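Local coordinates for tubulin-like protein CetZ2 (Haloferax volcanii, PDB 4B45) that binds GTP, has GTPase activity and takes part in controlling cell shape as an archaeal relative of tubulin and FtsZ, at residues Ala16-Ser21 / Ala185-Val190; Asn241-Thr246 / Thr276-Gly281; Ala250-Thr255 / Arg286-Asp291. All coordinates share one frame; numbering follows the deposited sequence.

In the fold
One contact lies beside the nucleotide pocket and two lie in the C-terminal domain. Interaction 1 joins helix 9-26 to helix 175-196, with the side chain of A18 about 8 Å from the bound GTP analogue; interactions 2 and 3 lie away from the GTP-binding residues. Both of these use helices 240-252 and 279-293, their centres about 13 Å apart, and meet where M244 CE lies 4.3 Å from W288 CB. Interaction 1 is centred about 22 Å from interaction 3, yet the two touch through R189 NE, packed 4.0 Å from G254 O. Its centre is about 26 Å from that of interaction 2, with no atoms in contact.

Interaction 1. Residues Ala16-Ser21 / Ala185-Val190; sequences ASALQS and AIARRV
Helix 9-26, the first helix of the tubulin/FtsZ GTPase domain, meets the long helix 175-196 through A18 and L19 on one side and A187 and V190 on the other. The two short axes approach to 8.4 Å with a signed crossing angle of -50°. At the crossing the CA atoms of L19 and A187 are 4.4 Å apart, a backbone approach that the single methyl group of A187 permits. That methyl is directed at the other helix and rests on its backbone, CB lying 3.7 Å from A18 O. A looser methyl-to-methyl contact, A18 CB to A187 CB at 4.2 Å, lies alongside. L19 sets off past the neighbour rather than at it; with CG anti to the backbone N (chi1 -172°), its branched end nevertheless swings across. There CD1 touches A187 O at 3.5 Å, while CD2 meets V190 CG1 at 3.7 Å, the two side chains crossing at about a right angle. Helix 175-196 is the central helix of the tubulin/FtsZ fold, between the GTPase and C-terminal domains: I186 and V190 pack on V163 and L161 of strand 159-164, whereas R188 and R189 turn to Y227 of strand 222-231. Beside A18 is the side chain of N183, a GTP-binding residue one turn before A187 on helix 175-196, so the contact borders the nucleotide pocket. Away from the interface, R189 folds back on its own helix, and its NH1 gives a hydrogen bond to A185 O at 3.3 Å, bent to 146° at the hydrogen. A185 O thus accepts two donors, R189 N and R189 NH1, arriving from opposite faces of the carbonyl plane.

Interaction 2. Residues Asn241-Thr246 / Thr276-Gly281; sequences NAVMST and TIPRKG
P278 meets V243 side by side, the proline ring and the valine running alongside each other and pointing opposite ways. P278 occupies the N-cap position ahead of helix 279-293; its CB points to helix 240-252, and the CG-CD edge of the ring makes the contact. Its CD lies 3.8 Å from V243 CG2 and its CG 4.0 Å from the same methyl, so a single valine methyl lies against that edge. Further along, G281 brings its backbone up to the other helix, with its CA 5.6 Å from V243 CA. V243 holds CG1 anti to the backbone N (chi1 176°), which places that branch against the glycine carbonyl, 3.5 Å from G281 O. The second branch, CG2, is thereby the one left for the proline. M244 adds its sulfur to the same carbonyl: with the chain bent at chi2 and chi3, SD comes to 3.8 Å from G281 O. The backbone angles of G281 are ordinary helical ones, so the case for a glycine is steric. A CB built there would fall 3.3 Å from V243 CB and would also clash with P278 CG, 2.9 Å away. No hydrogen bond crosses this buried contact. Helix 279-293, which starts here, links the neighbouring parallel strands 263-272 and 298-304, a beta-alpha-beta crossover of the tubulin-type C-terminal domain, and helix 240-252 packs beside it over the same sheet.

Interaction 3. Residues Ala250-Thr255 / Arg286-Asp291; sequences AVLTGT and RRWVED
V251 and V289 make the nearest backbone pair, their CA atoms 7.8 Å apart, where the last turn of helix 240-252 passes helix 279-293. Both helices belong to beta-alpha-beta connections of the C-terminal domain: the first leads from strand 222-231 to 263-272, the second from 263-272 to 298-304. Across this spacing the main filler is the indole of W288, held with CG anti to the backbone N (chi1 -178°) so that its six-membered ring extends toward helix 240-252. Its edge, not a face, makes the contact. V251 CB lies in the ring plane, 3.9 Å from W288 CZ3, and V251 CG2 sits near that plane at 3.8 Å from the same carbon. L252 comes to the adjoining corner of the ring, also near the plane, its CD1 4.0 Å from W288 CH2. Two successive residues thus share one aromatic edge, L252 on the exposed side and V251 on the buried side. Replacing W288 with a serine would probably open a gap between the helices, leaving V251 CB and L252 CD1 without the ring edge they pack on. Deeper in, V289 touches A266 and V268 of strand 263-272, while V251 rests on V314 of strand 309-319. The valines therefore continue the helix-to-helix contact down to the strands, whereas the tryptophan, which also touches R248, closes it on the outer side. At the inner end the contact is methyl to methyl, V251 CG2 lying 4.1 Å from V289 CG2.

Interaction 1. Residues Ala16-Ser21 / Ala185-Val190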
loop_
_atom_site.group_PDB
_atom_site.type_symbol
_atom_site.label_atom_id
_atom_site.label_comp_id
_atom_site.label_asym_id
_atom_site.label_seq_id
_atom_site.Cartn_x
_atom_site.Cartn_y
_atom_site.Cartn_z
ATOM N N ALA A 16 -5.393 3.032 -6.873
ATOM C CA ALA A 16 -4.356 3.586 -7.750
ATOM C C ALA A 16 -4.639 5.034 -8.168
ATOM O O ALA A 16 -3.724 5.846 -8.253
ATOM C CB ALA A 16 -4.145 2.709 -8.976
ATOM N N SER A 17 -5.901 5.355 -8.420
ATOM C CA SER A 17 -6.289 6.737 -8.719
ATOM C C SER A 17 -6.072 7.677 -7.536
ATOM O O SER A 17 -5.622 8.808 -7.716
ATOM C CB SER A 17 -7.758 6.816 -9.149
ATOM O OG SER A 17 -7.968 6.136 -10.375
ATOM N N ALA A 18 -6.421 7.218 -6.334
ATOM C CA ALA A 18 -6.295 8.051 -5.140
ATOM C C ALA A 18 -4.823 8.377 -4.862
ATOM O O ALA A 18 -4.473 9.517 -4.577
ATOM C CB ALA A 18 -6.927 7.363 -3.951
ATOM N N LEU A 19 -3.965 7.369 -4.979
ATOM C CA LEU A 19 -2.523 7.548 -4.800
ATOM C C LEU A 19 -1.951 8.535 -5.817
ATOM O O LEU A 19 -1.197 9.436 -5.453
ATOM C CB LEU A 19 -1.809 6.195 -4.888
ATOM C CG LEU A 19 -0.320 6.115 -4.542
ATOM C CD1 LEU A 19 -0.037 6.810 -3.216
ATOM C CD2 LEU A 19 0.128 4.660 -4.480
ATOM N N GLN A 20 -2.316 8.381 -7.091
ATOM C CA GLN A 20 -1.828 9.296 -8.115
ATOM C C GLN A 20 -2.343 10.703 -7.864
ATOM O O GLN A 20 -1.630 11.687 -8.064
ATOM C CB GLN A 20 -2.270 8.841 -9.506
ATOM C CG GLN A 20 -1.887 9.810 -10.610
ATOM C CD GLN A 20 -2.776 9.669 -11.829
ATOM O OE1 GLN A 20 -2.381 9.075 -12.837
ATOM N NE2 GLN A 20 -3.988 10.215 -11.744
ATOM N N SER A 21 -3.598 10.788 -7.436
ATOM C CA SER A 21 -4.216 12.067 -7.100
ATOM C C SER A 21 -3.493 12.747 -5.918
ATOM O O SER A 21 -3.282 13.963 -5.911
ATOM C CB SER A 21 -5.704 11.845 -6.775
ATOM O OG SER A 21 -6.397 13.070 -6.605
ATOM N N ALA A 185 -6.701 7.464 3.040
ATOM C CA ALA A 185 -5.752 7.289 4.132
ATOM C C ALA A 185 -4.568 6.510 3.599
ATOM O O ALA A 185 -3.417 6.788 3.938
ATOM C CB ALA A 185 -6.389 6.557 5.296
ATOM N N ILE A 186 -4.845 5.532 2.749
ATOM C CA ILE A 186 -3.761 4.719 2.221
ATOM C C ILE A 186 -2.908 5.566 1.307
ATOM O O ILE A 186 -1.675 5.517 1.367
ATOM C CB ILE A 186 -4.269 3.463 1.513
ATOM C CG1 ILE A 186 -4.773 2.479 2.562
ATOM C CG2 ILE A 186 -3.144 2.800 0.735
ATOM C CD1 ILE A 186 -3.714 2.142 3.604
ATOM N N ALA A 187 -3.569 6.381 0.495
ATOM C CA ALA A 187 -2.862 7.261 -0.419
ATOM C C ALA A 187 -1.881 8.191 0.299
ATOM O O ALA A 187 -0.744 8.345 -0.142
ATOM C CB ALA A 187 -3.830 8.050 -1.236
ATOM N N ARG A 188 -2.323 8.811 1.391
ATOM C CA ARG A 188 -1.465 9.710 2.166
ATOM C C ARG A 188 -0.249 8.985 2.736
ATOM O O ARG A 188 0.877 9.452 2.599
ATOM C CB ARG A 188 -2.243 10.367 3.306
ATOM C CG ARG A 188 -1.348 11.013 4.349
ATOM C CD ARG A 188 -1.989 10.970 5.735
ATOM N NE ARG A 188 -2.789 12.159 6.016
ATOM C CZ ARG A 188 -3.667 12.256 7.011
ATOM N NH1 ARG A 188 -3.878 11.231 7.827
ATOM N NH2 ARG A 188 -4.346 13.380 7.183
ATOM N N ARG A 189 -0.492 7.840 3.372
ATOM C CA ARG A 189 0.569 6.974 3.887
ATOM C C ARG A 189 1.590 6.539 2.844
ATOM O O ARG A 189 2.796 6.676 3.049
ATOM C CB ARG A 189 -0.031 5.710 4.503
ATOM C CG ARG A 189 -0.532 5.893 5.900
ATOM C CD ARG A 189 -1.586 4.867 6.206
ATOM N NE ARG A 189 -2.108 4.961 7.569
ATOM C CZ ARG A 189 -2.859 5.965 8.016
ATOM N NH1 ARG A 189 -3.166 6.991 7.221
ATOM N NH2 ARG A 189 -3.294 5.951 9.268
ATOM N N VAL A 190 1.105 5.959 1.753
ATOM C CA VAL A 190 1.984 5.447 0.706
ATOM C C VAL A 190 2.662 6.593 -0.029
ATOM O O VAL A 190 3.873 6.562 -0.257
ATOM C CB VAL A 190 1.222 4.535 -0.269
ATOM C CG1 VAL A 190 2.120 4.108 -1.436
ATOM C CG2 VAL A 190 0.687 3.313 0.474
#

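Interaction 2. Residues Asn241-Thr246 / Thr276-Gly281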
loop_
_atom_site.group_PDB
_atom_site.type_symbol
_atom_site.label_atom_id
_atom_site.label_comp_id
_atom_site.label_asym_id
_atom_site.label_seq_id
_atom_site.Cartn_x
_atom_site.Cartn_y
_atom_site.Cartn_z
ATOM N N ASN A 241 8.599 13.658 23.484
ATOM C CA ASN A 241 7.465 12.771 23.759
ATOM C C ASN A 241 6.588 12.518 22.536
ATOM O O ASN A 241 6.186 11.376 22.269
ATOM C CB ASN A 241 6.611 13.348 24.888
ATOM C CG ASN A 241 5.344 12.542 25.141
ATOM O OD1 ASN A 241 4.233 12.984 24.824
ATOM N ND2 ASN A 241 5.506 11.356 25.719
ATOM N N ALA A 242 6.277 13.589 21.809
ATOM C CA ALA A 242 5.522 13.482 20.561
ATOM C C ALA A 242 6.135 12.470 19.573
ATOM O O ALA A 242 5.411 11.673 18.981
ATOM C CB ALA A 242 5.387 14.854 19.899
ATOM N N VAL A 243 7.458 12.506 19.403
ATOM C CA VAL A 243 8.148 11.568 18.513
ATOM C C VAL A 243 8.042 10.128 19.010
ATOM O O VAL A 243 7.805 9.202 18.211
ATOM C CB VAL A 243 9.653 11.951 18.312
ATOM C CG1 VAL A 243 10.388 10.910 17.451
ATOM C CG2 VAL A 243 9.766 13.311 17.664
ATOM N N MET A 244 8.218 9.936 20.320
ATOM C CA MET A 244 8.075 8.615 20.938
ATOM C C MET A 244 6.673 8.054 20.732
ATOM O O MET A 244 6.488 6.879 20.408
ATOM C CB MET A 244 8.315 8.671 22.451
ATOM C CG MET A 244 9.718 9.063 22.884
ATOM S SD MET A 244 10.957 8.088 22.017
ATOM C CE MET A 244 10.850 6.487 22.821
ATOM N N SER A 245 5.675 8.892 20.955
ATOM C CA SER A 245 4.324 8.387 21.014
ATOM C C SER A 245 3.760 8.184 19.607
ATOM O O SER A 245 3.121 7.164 19.358
ATOM C CB SER A 245 3.434 9.298 21.855
ATOM O OG SER A 245 2.826 10.280 21.044
ATOM N N THR A 246 3.993 9.128 18.691
ATOM C CA THR A 246 3.603 8.884 17.291
ATOM C C THR A 246 4.236 7.606 16.744
ATOM O O THR A 246 3.591 6.842 16.019
ATOM C CB THR A 246 3.926 10.063 16.327
ATOM O OG1 THR A 246 5.351 10.266 16.239
ATOM C CG2 THR A 246 3.223 11.338 16.787
ATOM N N THR A 276 11.946 21.381 14.463
ATOM C CA THR A 276 11.068 20.860 15.506
ATOM C C THR A 276 11.356 19.400 15.883
ATOM O O THR A 276 10.862 18.892 16.894
ATOM C CB THR A 276 9.584 20.998 15.103
ATOM O OG1 THR A 276 9.245 20.004 14.124
ATOM C CG2 THR A 276 9.312 22.397 14.543
ATOM N N ILE A 277 12.159 18.731 15.073
ATOM C CA ILE A 277 12.453 17.310 15.272
ATOM C C ILE A 277 13.685 17.114 16.156
ATOM O O ILE A 277 14.808 17.387 15.719
ATOM C CB ILE A 277 12.702 16.639 13.921
ATOM C CG1 ILE A 277 11.486 16.833 13.002
ATOM C CG2 ILE A 277 13.026 15.167 14.102
ATOM C CD1 ILE A 277 11.461 15.903 11.800
ATOM N N PRO A 278 13.478 16.638 17.401
ATOM C CA PRO A 278 14.560 16.533 18.386
ATOM C C PRO A 278 15.455 15.318 18.170
ATOM O O PRO A 278 14.964 14.224 17.885
ATOM C CB PRO A 278 13.812 16.395 19.715
ATOM C CG PRO A 278 12.483 15.775 19.345
ATOM C CD PRO A 278 12.166 16.253 17.957
ATOM N N ARG A 279 16.761 15.519 18.327
ATOM C CA ARG A 279 17.732 14.446 18.170
ATOM C C ARG A 279 17.446 13.274 19.103
ATOM O O ARG A 279 17.444 12.120 18.684
ATOM C CB ARG A 279 19.143 14.975 18.443
ATOM C CG ARG A 279 20.206 13.890 18.499
ATOM C CD ARG A 279 21.585 14.493 18.730
ATOM N NE ARG A 279 22.595 13.450 18.830
ATOM C CZ ARG A 279 23.881 13.683 19.071
ATOM N NH1 ARG A 279 24.308 14.926 19.242
ATOM N NH2 ARG A 279 24.735 12.669 19.151
ATOM N N LYS A 280 17.224 13.566 20.378
ATOM C CA LYS A 280 17.016 12.501 21.345
ATOM C C LYS A 280 15.691 11.767 21.102
ATOM O O LYS A 280 15.583 10.547 21.317
ATOM C CB LYS A 280 17.103 13.049 22.771
ATOM C CG LYS A 280 16.788 12.018 23.831
ATOM C CD LYS A 280 17.841 11.991 24.907
ATOM C CE LYS A 280 19.071 11.228 24.460
ATOM N NZ LYS A 280 20.058 11.116 25.589
ATOM N N GLY A 281 14.687 12.504 20.640
ATOM C CA GLY A 281 13.416 11.888 20.296
ATOM C C GLY A 281 13.556 10.846 19.200
ATOM O O GLY A 281 13.083 9.705 19.332
#

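Interaction 3. Residues Ala250-Thr255 / Arg286-Asp291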
loop_
_atom_site.group_PDB
_atom_site.type_symbol
_atom_site.label_atom_id
_atom_site.label_comp_id
_atom_site.label_asym_id
_atom_site.label_seq_id
_atom_site.Cartn_x
_atom_site.Cartn_y
_atom_site.Cartn_z
ATOM N N ALA A 250 2.170 4.462 15.494
ATOM C CA ALA A 250 2.345 4.038 14.108
ATOM C C ALA A 250 2.576 2.532 14.031
ATOM O O ALA A 250 2.024 1.850 13.169
ATOM C CB ALA A 250 3.500 4.797 13.447
ATOM N N VAL A 251 3.374 2.023 14.961
ATOM C CA VAL A 251 3.693 0.597 15.025
ATOM C C VAL A 251 2.571 -0.245 15.645
ATOM O O VAL A 251 2.341 -1.370 15.226
ATOM C CB VAL A 251 4.991 0.367 15.830
ATOM C CG1 VAL A 251 5.290 -1.118 15.970
ATOM C CG2 VAL A 251 6.170 1.122 15.189
ATOM N N LEU A 252 1.871 0.295 16.640
ATOM C CA LEU A 252 0.894 -0.506 17.391
ATOM C C LEU A 252 -0.572 -0.307 16.979
ATOM O O LEU A 252 -1.310 -1.288 16.851
ATOM C CB LEU A 252 1.064 -0.311 18.899
ATOM C CG LEU A 252 2.459 -0.622 19.461
ATOM C CD1 LEU A 252 2.586 -0.125 20.893
ATOM C CD2 LEU A 252 2.802 -2.113 19.390
ATOM N N THR A 253 -1.002 0.937 16.767
ATOM C CA THR A 253 -2.388 1.175 16.352
ATOM C C THR A 253 -2.564 1.651 14.912
ATOM O O THR A 253 -3.597 1.396 14.298
ATOM C CB THR A 253 -3.135 2.178 17.276
ATOM O OG1 THR A 253 -2.631 3.505 17.084
ATOM C CG2 THR A 253 -2.990 1.794 18.718
ATOM N N GLY A 254 -1.580 2.354 14.373
ATOM C CA GLY A 254 -1.788 3.073 13.125
ATOM C C GLY A 254 -1.332 2.339 11.884
ATOM O O GLY A 254 -1.090 2.948 10.845
ATOM N N THR A 255 -1.217 1.021 11.991
ATOM C CA THR A 255 -0.659 0.221 10.919
ATOM C C THR A 255 -1.742 -0.216 9.920
ATOM O O THR A 255 -2.893 -0.447 10.292
ATOM C CB THR A 255 0.054 -0.992 11.511
ATOM O OG1 THR A 255 0.467 -1.872 10.465
ATOM C CG2 THR A 255 -0.874 -1.713 12.436
ATOM N N ARG A 286 13.677 5.266 17.257
ATOM C CA ARG A 286 14.216 4.195 16.435
ATOM C C ARG A 286 14.631 3.025 17.306
ATOM O O ARG A 286 14.409 1.872 16.953
ATOM C CB ARG A 286 15.434 4.689 15.654
ATOM C CG ARG A 286 15.128 5.800 14.677
ATOM C CD ARG A 286 16.414 6.272 14.031
ATOM N NE ARG A 286 16.189 7.341 13.063
ATOM C CZ ARG A 286 17.170 8.037 12.502
ATOM N NH1 ARG A 286 18.424 7.766 12.826
ATOM N NH2 ARG A 286 16.901 9.004 11.634
ATOM N N ARG A 287 15.267 3.323 18.439
ATOM C CA ARG A 287 15.738 2.270 19.328
ATOM C C ARG A 287 14.544 1.487 19.864
ATOM O O ARG A 287 14.575 0.253 19.938
ATOM C CB ARG A 287 16.576 2.855 20.475
ATOM C CG ARG A 287 16.918 1.857 21.566
ATOM C CD ARG A 287 17.994 2.417 22.491
ATOM N NE ARG A 287 17.978 1.809 23.820
ATOM C CZ ARG A 287 17.462 2.385 24.905
ATOM N NH1 ARG A 287 16.914 3.593 24.830
ATOM N NH2 ARG A 287 17.491 1.751 26.072
ATOM N N TRP A 288 13.491 2.211 20.237
ATOM C CA TRP A 288 12.241 1.568 20.634
ATOM C C TRP A 288 11.666 0.620 19.561
ATOM O O TRP A 288 11.202 -0.476 19.890
ATOM C CB TRP A 288 11.173 2.595 21.024
ATOM C CG TRP A 288 9.922 1.899 21.471
ATOM C CD1 TRP A 288 9.644 1.442 22.722
ATOM C CD2 TRP A 288 8.809 1.532 20.653
ATOM N NE1 TRP A 288 8.419 0.820 22.739
ATOM C CE2 TRP A 288 7.882 0.866 21.484
ATOM C CE3 TRP A 288 8.497 1.711 19.301
ATOM C CZ2 TRP A 288 6.660 0.376 21.010
ATOM C CZ3 TRP A 288 7.284 1.224 18.828
ATOM C CH2 TRP A 288 6.381 0.565 19.682
ATOM N N VAL A 289 11.673 1.049 18.300
ATOM C CA VAL A 289 11.181 0.198 17.207
ATOM C C VAL A 289 12.010 -1.076 17.147
ATOM O O VAL A 289 11.464 -2.156 16.997
ATOM C CB VAL A 289 11.193 0.921 15.829
ATOM C CG1 VAL A 289 10.922 -0.056 14.687
ATOM C CG2 VAL A 289 10.161 2.043 15.804
ATOM N N GLU A 290 13.328 -0.945 17.310
ATOM C CA GLU A 290 14.214 -2.098 17.293
ATOM C C GLU A 290 13.905 -3.082 18.428
ATOM O O GLU A 290 13.966 -4.294 18.230
ATOM C CB GLU A 290 15.681 -1.651 17.341
ATOM C CG GLU A 290 16.677 -2.800 17.419
ATOM C CD GLU A 290 18.119 -2.331 17.363
ATOM O OE1 GLU A 290 18.620 -1.815 18.385
ATOM O OE2 GLU A 290 18.751 -2.472 16.294
ATOM N N ASP A 291 13.568 -2.562 19.609
ATOM C CA ASP A 291 13.226 -3.408 20.753
ATOM C C ASP A 291 11.866 -4.060 20.583
ATOM O O ASP A 291 11.662 -5.203 20.987
ATOM C CB ASP A 291 13.222 -2.611 22.066
ATOM C CG ASP A 291 14.602 -2.099 22.459
ATOM O OD1 ASP A 291 15.629 -2.641 21.979
ATOM O OD2 ASP A 291 14.653 -1.148 23.269
#